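Local coordinates for uncharacterized hypothetical protein (Bacteroides vulgatus, PDB 4FMR), which is of unknown function but probably binds DNA, pairing an HU/IHF-like DNA-binding domain with a C-terminal immunoglobulin-like domain, at residues 130-136 / 155-161; 147-151 / 201-205; 214-219 / 230-234. The contacts are given in a common frame with arbitrary orientation. Residue numbers count along the deposited sequence, not the author numbering.

Contact 1: 130-136 / 155-161; sequences KFYIGSG and TLFGKNL
Y132, with chi1 in the p well, lays one face of its ring over K159 CB in a CH-pi contact, 4.3 Å from CB to the ring centroid; the two residues form an antiparallel hydrogen-bonded pair, K159 N to Y132 O 3.0 Å, with a weak return bond from Y132 N to K159 O at 3.4 Å. The axes of strands 132-136 and 155-159 approach to 4.4 Å, with 137° between their N-to-C directions. I133 then faces G158 (CA-CA 4.5 Å), where a CB on G158 would clash with Y132 O. Next the register slips by one: G134 N (phi/psi -84/-53) and S135 N both donate to F157 O, at 2.8 and 3.2 Å, and F157 N donates to S135 O at 2.7 Å. G136 pairs with L156, CA-CA 4.4 Å. Beyond the strands, N160, at phi/psi 47/52, reaches back so that ND2 donates to K130 O at 2.8 Å. On the inner face I133 CG2 meets L156 CD2 (3.7 Å) and I133 CG1 meets L161 CD2 (4.0 Å), while I133 also packs on L213 and V215 of the facing sheet. Two residues opposed to one make a classic beta bulge, here on the edge strand of an Ig-like sandwich.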
loop_
_atom_site.group_PDB
_atom_site.type_symbol
_atom_site.label_atom_id
_atom_site.label_comp_id
_atom_site.label_asym_id
_atom_site.label_seq_id
_atom_site.Cartn_x
_atom_site.Cartn_y
_atom_site.Cartn_z
ATOM N N LYS B 130 -12.024 1.797 -28.801
ATOM C CA LYS B 130 -12.135 0.447 -28.246
ATOM C C LYS B 130 -10.762 -0.283 -28.357
ATOM O O LYS B 130 -10.690 -1.457 -28.718
ATOM C CB LYS B 130 -13.281 -0.348 -28.916
ATOM C CG LYS B 130 -14.652 -0.120 -28.251
ATOM C CD LYS B 130 -14.717 -0.708 -26.823
ATOM C CE LYS B 130 -15.917 -0.258 -26.022
ATOM N NZ LYS B 130 -15.873 -0.785 -24.630
ATOM N N PHE B 131 -9.680 0.444 -28.026
ATOM C CA PHE B 131 -8.295 -0.016 -28.004
ATOM C C PHE B 131 -7.574 0.739 -26.910
ATOM O O PHE B 131 -7.137 1.882 -27.103
ATOM C CB PHE B 131 -7.607 0.154 -29.366
ATOM C CG PHE B 131 -6.129 -0.170 -29.387
ATOM C CD1 PHE B 131 -5.668 -1.422 -28.996
ATOM C CD2 PHE B 131 -5.208 0.748 -29.878
ATOM C CE1 PHE B 131 -4.302 -1.734 -29.048
ATOM C CE2 PHE B 131 -3.848 0.427 -29.952
ATOM C CZ PHE B 131 -3.405 -0.812 -29.544
ATOM N N TYR B 132 -7.484 0.101 -25.737
ATOM C CA TYR B 132 -6.900 0.692 -24.551
ATOM C C TYR B 132 -6.570 -0.369 -23.514
ATOM O O TYR B 132 -7.076 -1.492 -23.582
ATOM C CB TYR B 132 -7.880 1.735 -23.937
ATOM C CG TYR B 132 -9.209 1.150 -23.504
ATOM C CD1 TYR B 132 -9.349 0.526 -22.267
ATOM C CD2 TYR B 132 -10.329 1.222 -24.328
ATOM C CE1 TYR B 132 -10.563 -0.039 -21.876
ATOM C CE2 TYR B 132 -11.548 0.667 -23.945
ATOM C CZ TYR B 132 -11.668 0.065 -22.703
ATOM O OH TYR B 132 -12.875 -0.473 -22.313
ATOM N N ILE B 133 -5.745 0.034 -22.544
ATOM C CA ILE B 133 -5.358 -0.709 -21.360
ATOM C C ILE B 133 -6.260 -0.189 -20.233
ATOM O O ILE B 133 -6.169 0.991 -19.885
ATOM C CB ILE B 133 -3.833 -0.549 -21.059
ATOM C CG1 ILE B 133 -2.952 -1.051 -22.238
ATOM C CG2 ILE B 133 -3.486 -1.233 -19.738
ATOM C CD1 ILE B 133 -1.438 -0.633 -22.222
ATOM N N GLY B 134 -7.158 -1.046 -19.741
ATOM C CA GLY B 134 -8.127 -0.722 -18.695
ATOM C C GLY B 134 -7.580 -0.855 -17.291
ATOM O O GLY B 134 -7.678 0.073 -16.479
ATOM N N SER B 135 -7.015 -2.035 -16.993
ATOM C CA SER B 135 -6.423 -2.360 -15.698
ATOM C C SER B 135 -5.232 -3.299 -15.860
ATOM O O SER B 135 -4.916 -3.740 -16.969
ATOM C CB SER B 135 -7.472 -2.974 -14.776
ATOM O OG SER B 135 -8.362 -3.799 -15.499
ATOM N N GLY B 136 -4.569 -3.567 -14.748
ATOM C CA GLY B 136 -3.396 -4.416 -14.687
ATOM C C GLY B 136 -3.309 -5.196 -13.396
ATOM O O GLY B 136 -3.927 -4.818 -12.400
ATOM N N THR B 155 -0.179 -8.842 -15.741
ATOM C CA THR B 155 -1.367 -8.997 -16.590
ATOM C C THR B 155 -1.974 -7.626 -16.922
ATOM O O THR B 155 -2.250 -6.836 -16.034
ATOM C CB THR B 155 -2.433 -9.918 -15.944
ATOM O OG1 THR B 155 -1.847 -11.181 -15.643
ATOM C CG2 THR B 155 -3.621 -10.143 -16.851
ATOM N N LEU B 156 -2.260 -7.406 -18.193
ATOM C CA LEU B 156 -2.923 -6.218 -18.714
ATOM C C LEU B 156 -4.328 -6.568 -19.169
ATOM O O LEU B 156 -4.490 -7.474 -19.982
ATOM C CB LEU B 156 -2.130 -5.627 -19.896
ATOM C CG LEU B 156 -0.752 -5.109 -19.584
ATOM C CD1 LEU B 156 0.155 -5.234 -20.787
ATOM C CD2 LEU B 156 -0.820 -3.712 -19.047
ATOM N N PHE B 157 -5.346 -5.861 -18.651
ATOM C CA PHE B 157 -6.727 -6.070 -19.077
ATOM C C PHE B 157 -7.155 -4.897 -19.943
ATOM O O PHE B 157 -6.752 -3.770 -19.678
ATOM C CB PHE B 157 -7.657 -6.246 -17.860
ATOM C CG PHE B 157 -7.253 -7.372 -16.935
ATOM C CD1 PHE B 157 -7.691 -8.674 -17.164
ATOM C CD2 PHE B 157 -6.458 -7.125 -15.821
ATOM C CE1 PHE B 157 -7.355 -9.707 -16.284
ATOM C CE2 PHE B 157 -6.110 -8.156 -14.952
ATOM C CZ PHE B 157 -6.565 -9.439 -15.183
ATOM N N GLY B 158 -7.935 -5.153 -20.980
ATOM C CA GLY B 158 -8.386 -4.060 -21.826
ATOM C C GLY B 158 -9.223 -4.478 -23.005
ATOM O O GLY B 158 -10.018 -5.423 -22.910
ATOM N N LYS B 159 -9.066 -3.732 -24.121
ATOM C CA LYS B 159 -9.799 -3.943 -25.365
ATOM C C LYS B 159 -8.859 -4.001 -26.543
ATOM O O LYS B 159 -8.028 -3.101 -26.720
ATOM C CB LYS B 159 -10.862 -2.843 -25.602
ATOM C CG LYS B 159 -12.060 -2.883 -24.651
ATOM C CD LYS B 159 -13.099 -3.936 -24.995
ATOM C CE LYS B 159 -14.217 -3.923 -23.980
ATOM N NZ LYS B 159 -15.323 -4.841 -24.357
ATOM N N ASN B 160 -8.998 -5.091 -27.335
ATOM C CA ASN B 160 -8.269 -5.407 -28.568
ATOM C C ASN B 160 -6.753 -5.206 -28.411
ATOM O O ASN B 160 -6.110 -4.564 -29.238
ATOM C CB ASN B 160 -8.820 -4.567 -29.727
ATOM C CG ASN B 160 -10.243 -4.937 -30.032
ATOM O OD1 ASN B 160 -10.554 -6.090 -30.375
ATOM N ND2 ASN B 160 -11.142 -3.978 -29.865
ATOM N N LEU B 161 -6.197 -5.827 -27.369
ATOM C CA LEU B 161 -4.787 -5.727 -26.988
ATOM C C LEU B 161 -3.898 -6.790 -27.670
ATOM O O LEU B 161 -2.678 -6.681 -27.540
ATOM C CB LEU B 161 -4.646 -5.853 -25.448
ATOM C CG LEU B 161 -5.198 -4.701 -24.593
ATOM C CD1 LEU B 161 -4.883 -4.922 -23.107
ATOM C CD2 LEU B 161 -4.609 -3.360 -25.012
#

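Contact 2: 147-151 / 201-205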
loop_
_atom_site.group_PDB
_atom_site.type_symbol
_atom_site.label_atom_id
_atom_site.label_comp_id
_atom_site.label_asym_id
_atom_site.label_seq_id
_atom_site.Cartn_x
_atom_site.Cartn_y
_atom_site.Cartn_z
ATOM N N SER B 147 1.557 -1.165 -10.268
ATOM C CA SER B 147 2.877 -1.415 -9.717
ATOM C C SER B 147 3.204 -2.858 -10.119
ATOM O O SER B 147 2.293 -3.686 -10.199
ATOM C CB SER B 147 2.925 -1.181 -8.210
ATOM O OG SER B 147 2.116 -2.135 -7.546
ATOM N N ALA B 148 4.464 -3.142 -10.450
ATOM C CA ALA B 148 4.850 -4.446 -10.970
ATOM C C ALA B 148 6.230 -4.875 -10.472
ATOM O O ALA B 148 6.998 -4.055 -9.978
ATOM C CB ALA B 148 4.840 -4.401 -12.495
ATOM N N THR B 149 6.524 -6.162 -10.603
ATOM C CA THR B 149 7.791 -6.765 -10.173
ATOM C C THR B 149 8.627 -7.196 -11.403
ATOM O O THR B 149 8.154 -7.994 -12.208
ATOM C CB THR B 149 7.507 -7.971 -9.240
ATOM O OG1 THR B 149 6.582 -7.591 -8.206
ATOM C CG2 THR B 149 8.773 -8.519 -8.608
ATOM N N ALA B 150 9.860 -6.677 -11.525
ATOM C CA ALA B 150 10.818 -7.046 -12.584
ATOM C C ALA B 150 11.156 -8.523 -12.479
ATOM O O ALA B 150 11.242 -9.037 -11.376
ATOM C CB ALA B 150 12.093 -6.208 -12.473
ATOM N N GLY B 151 11.282 -9.197 -13.616
ATOM C CA GLY B 151 11.572 -10.628 -13.669
ATOM C C GLY B 151 10.379 -11.500 -13.352
ATOM O O GLY B 151 10.534 -12.714 -13.212
ATOM N N LEU B 201 5.849 -11.537 -19.279
ATOM C CA LEU B 201 6.952 -11.756 -18.340
ATOM C C LEU B 201 7.831 -10.541 -18.423
ATOM O O LEU B 201 8.289 -10.222 -19.504
ATOM C CB LEU B 201 7.757 -13.052 -18.616
ATOM C CG LEU B 201 8.901 -13.331 -17.581
ATOM C CD1 LEU B 201 8.360 -13.488 -16.167
ATOM C CD2 LEU B 201 9.659 -14.594 -17.926
ATOM N N LEU B 202 8.014 -9.819 -17.333
ATOM C CA LEU B 202 8.849 -8.615 -17.356
ATOM C C LEU B 202 10.334 -8.964 -17.264
ATOM O O LEU B 202 10.675 -9.799 -16.441
ATOM C CB LEU B 202 8.471 -7.663 -16.192
ATOM C CG LEU B 202 7.107 -6.977 -16.258
ATOM C CD1 LEU B 202 6.743 -6.365 -14.916
ATOM C CD2 LEU B 202 7.069 -5.929 -17.359
ATOM N N PRO B 203 11.247 -8.342 -18.049
ATOM C CA PRO B 203 12.697 -8.630 -17.856
ATOM C C PRO B 203 13.167 -8.297 -16.424
ATOM O O PRO B 203 12.645 -7.374 -15.783
ATOM C CB PRO B 203 13.402 -7.722 -18.884
ATOM C CG PRO B 203 12.322 -7.251 -19.807
ATOM C CD PRO B 203 11.028 -7.293 -19.068
ATOM N N ALA B 204 14.152 -9.064 -15.935
ATOM C CA ALA B 204 14.704 -8.975 -14.584
ATOM C C ALA B 204 15.636 -7.781 -14.387
ATOM O O ALA B 204 15.743 -7.279 -13.270
ATOM C CB ALA B 204 15.457 -10.261 -14.259
ATOM N N SER B 205 16.271 -7.320 -15.457
ATOM C CA SER B 205 17.273 -6.247 -15.470
ATOM C C SER B 205 16.687 -4.811 -15.375
ATOM O O SER B 205 17.473 -3.863 -15.309
ATOM C CB SER B 205 18.118 -6.347 -16.744
ATOM O OG SER B 205 17.276 -6.364 -17.886
#
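The polar link is made by one amide: G151 N points into the bend of 201-205 and is shared between two carbonyls, L202 O at 3.0 Å and P203 O at 3.1 Å. Both bonds are weak, with angles of 121° and 133° at the hydrogen, as expected when one proton lies between two acceptors on consecutive residues. G151 sits in a left-handed helical conformation (phi/psi 76/8), which favours glycine, and the absence of a side chain matters as well: a CB here would come close to A204 CB. The backbones touch at this point, with G151 CA 3.7 Å from A204 CA.

Around this link the contacts are van der Waals, several of them methyls against carbonyl oxygens. A150 CB rests on P203 O at 3.6 Å. L202, whose CB points toward the other segment, sends CD1 to T149 O (3.5 Å) and to A148 CB (3.7 Å), the latter an apolar side-chain pair; A148 and L202 also both touch F154, so the three form one apolar cluster. At the outer margin L201 CD1 lies 3.7 Å from G151 O. T149 turns away, its hydroxyl hydrogen-bonded to D138.

The touching parts run 73° apart, and no beta bridge joins them. Strand 147-149 belongs to the mixed sheet and leads into strand 153-159 of the other sheet, while 201-205 leaves strand 197-201 for strand 209-217 of the mixed sheet. Two sheet-to-sheet crossovers thus meet at one end of the domain, a connection characteristic of an Ig-like beta-sandwich.

Contact 3: 214-219 / 230-234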
loop_
_atom_site.group_PDB
_atom_site.type_symbol
_atom_site.label_atom_id
_atom_site.label_comp_id
_atom_site.label_asym_id
_atom_site.label_seq_id
_atom_site.Cartn_x
_atom_site.Cartn_y
_atom_site.Cartn_z
ATOM N N THR B 214 3.745 0.426 -23.449
ATOM C CA THR B 214 3.028 0.591 -24.712
ATOM C C THR B 214 2.832 -0.755 -25.391
ATOM O O THR B 214 3.741 -1.580 -25.419
ATOM C CB THR B 214 3.793 1.584 -25.612
ATOM O OG1 THR B 214 3.906 2.824 -24.896
ATOM C CG2 THR B 214 3.115 1.824 -26.981
ATOM N N VAL B 215 1.598 -0.970 -25.896
ATOM C CA VAL B 215 1.150 -2.116 -26.684
ATOM C C VAL B 215 1.005 -1.614 -28.111
ATOM O O VAL B 215 0.166 -0.752 -28.353
ATOM C CB VAL B 215 -0.166 -2.776 -26.152
ATOM C CG1 VAL B 215 -0.703 -3.816 -27.145
ATOM C CG2 VAL B 215 0.027 -3.403 -24.767
ATOM N N THR B 216 1.849 -2.103 -29.036
ATOM C CA THR B 216 1.806 -1.734 -30.460
ATOM C C THR B 216 1.353 -2.972 -31.247
ATOM O O THR B 216 1.919 -4.064 -31.075
ATOM C CB THR B 216 3.152 -1.184 -30.933
ATOM O OG1 THR B 216 3.513 -0.086 -30.108
ATOM C CG2 THR B 216 3.135 -0.752 -32.395
ATOM N N THR B 217 0.311 -2.821 -32.081
ATOM C CA THR B 217 -0.214 -3.980 -32.793
ATOM C C THR B 217 -0.927 -3.573 -34.077
ATOM O O THR B 217 -1.367 -2.426 -34.212
ATOM C CB THR B 217 -1.168 -4.784 -31.846
ATOM O OG1 THR B 217 -1.534 -6.027 -32.449
ATOM C CG2 THR B 217 -2.406 -3.990 -31.404
ATOM N N GLN B 218 -1.049 -4.539 -35.015
ATOM C CA GLN B 218 -1.780 -4.370 -36.278
ATOM C C GLN B 218 -3.116 -5.153 -36.215
ATOM O O GLN B 218 -3.810 -5.300 -37.226
ATOM C CB GLN B 218 -0.922 -4.810 -37.473
ATOM C CG GLN B 218 0.181 -3.819 -37.774
ATOM C CD GLN B 218 1.203 -4.342 -38.738
ATOM O OE1 GLN B 218 2.034 -5.192 -38.401
ATOM N NE2 GLN B 218 1.214 -3.787 -39.935
ATOM N N TYR B 219 -3.467 -5.644 -35.012
ATOM C CA TYR B 219 -4.706 -6.362 -34.740
ATOM C C TYR B 219 -5.860 -5.371 -34.737
ATOM O O TYR B 219 -5.844 -4.418 -33.954
ATOM C CB TYR B 219 -4.622 -7.128 -33.397
ATOM C CG TYR B 219 -5.908 -7.830 -33.009
ATOM C CD1 TYR B 219 -6.280 -9.036 -33.604
ATOM C CD2 TYR B 219 -6.761 -7.283 -32.055
ATOM C CE1 TYR B 219 -7.476 -9.670 -33.268
ATOM C CE2 TYR B 219 -7.953 -7.912 -31.701
ATOM C CZ TYR B 219 -8.307 -9.108 -32.306
ATOM O OH TYR B 219 -9.493 -9.711 -31.950
ATOM N N PRO B 230 0.592 -0.083 -37.799
ATOM C CA PRO B 230 0.349 -0.457 -36.396
ATOM C C PRO B 230 -0.161 0.712 -35.553
ATOM O O PRO B 230 0.163 1.875 -35.817
ATOM C CB PRO B 230 1.727 -0.926 -35.891
ATOM C CG PRO B 230 2.627 -0.944 -37.068
ATOM C CD PRO B 230 2.040 -0.009 -38.080
ATOM N N ARG B 231 -0.970 0.391 -34.529
ATOM C CA ARG B 231 -1.502 1.396 -33.613
ATOM C C ARG B 231 -0.990 1.054 -32.207
ATOM O O ARG B 231 -0.584 -0.085 -31.953
ATOM C CB ARG B 231 -3.043 1.528 -33.696
ATOM C CG ARG B 231 -3.838 0.239 -33.458
ATOM C CD ARG B 231 -5.332 0.515 -33.474
ATOM N NE ARG B 231 -6.098 -0.659 -33.060
ATOM C CZ ARG B 231 -7.423 -0.705 -32.981
ATOM N NH1 ARG B 231 -8.152 0.361 -33.289
ATOM N NH2 ARG B 231 -8.030 -1.817 -32.594
ATOM N N SER B 232 -0.965 2.055 -31.326
ATOM C CA SER B 232 -0.408 1.978 -29.983
ATOM C C SER B 232 -1.323 2.528 -28.947
ATOM O O SER B 232 -2.013 3.521 -29.187
ATOM C CB SER B 232 0.899 2.765 -29.912
ATOM O OG SER B 232 1.874 2.156 -30.738
ATOM N N THR B 233 -1.295 1.896 -27.769
ATOM C CA THR B 233 -2.024 2.317 -26.589
ATOM C C THR B 233 -1.046 2.124 -25.427
ATOM O O THR B 233 -0.200 1.216 -25.439
ATOM C CB THR B 233 -3.387 1.624 -26.451
ATOM O OG1 THR B 233 -4.113 2.351 -25.463
ATOM C CG2 THR B 233 -3.292 0.126 -26.060
ATOM N N SER B 234 -1.131 3.022 -24.451
ATOM C CA SER B 234 -0.195 3.070 -23.346
ATOM C C SER B 234 -0.863 3.162 -21.998
ATOM O O SER B 234 -2.046 3.490 -21.891
ATOM C CB SER B 234 0.709 4.292 -23.510
ATOM O OG SER B 234 1.627 4.122 -24.576
#
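An antiparallel beta-hairpin of the Ig-like domain, with a long connection between its arms, brings 214-219 alongside 230-234. The axes of 214-217 and 231-234 approach to 4.6 Å, with 163° between their N-to-C directions, and the ladder is regular. At the hydrogen-bonded pair V215-T233, V215 N reaches T233 O at 2.9 Å and T233 N reaches V215 O at 3.1 Å; at T217-R231, T217 N to R231 O and R231 N to T217 O are both 2.9 Å. The non-hydrogen-bonded pairs hydrogen-bond their hydroxyls to each other on the face bearing T214, T216, S232 and S234: T214 OG1 to S234 OG, 2.6 Å, and T216 OG1 to S232 OG, 2.8 Å. Methyls extend this row, with T214 CG2 3.8 Å from S232 CB and T216 CG2 3.8 Å from P230 CB. Where the first strand ends, T217 OG1 accepts from Y219 N at 3.2 Å, forming an ST turn, and also bonds T162 and A164; Q218 CG packs on P230 CA at 3.6 Å. The face bearing V215, T217, R231 and T233 turns toward the other sheet: V215 and T233 pack on I133, and R231 makes a cation-pi contact with F131. In the mixed sheet, strand 209-217 lies between 231-240 and 171-176.

Contacts 1 and 3 each pair antiparallel neighbours, but in opposite sheets of the sandwich, and they touch: Y132 CA lies 3.4 Å from T233 OG1. All three contacts are partly buried; half the touching residues of contact 1 are buried, fewer in contacts 2 and 3. In contact 1, I133 and L156 face the opposite sheet, while the other face carries Y132, F157 and K159; contact 3 sets V215, T217, R231 and T233 inward and paired hydroxyls outward. Contact 2 has no ladder, and its smaller interface (273 Å²) consists mainly of contacts of one shared amide and a buried leucine. Its segment 147-151 lies beside strand 231-240 and runs on into the strand bearing 155-161.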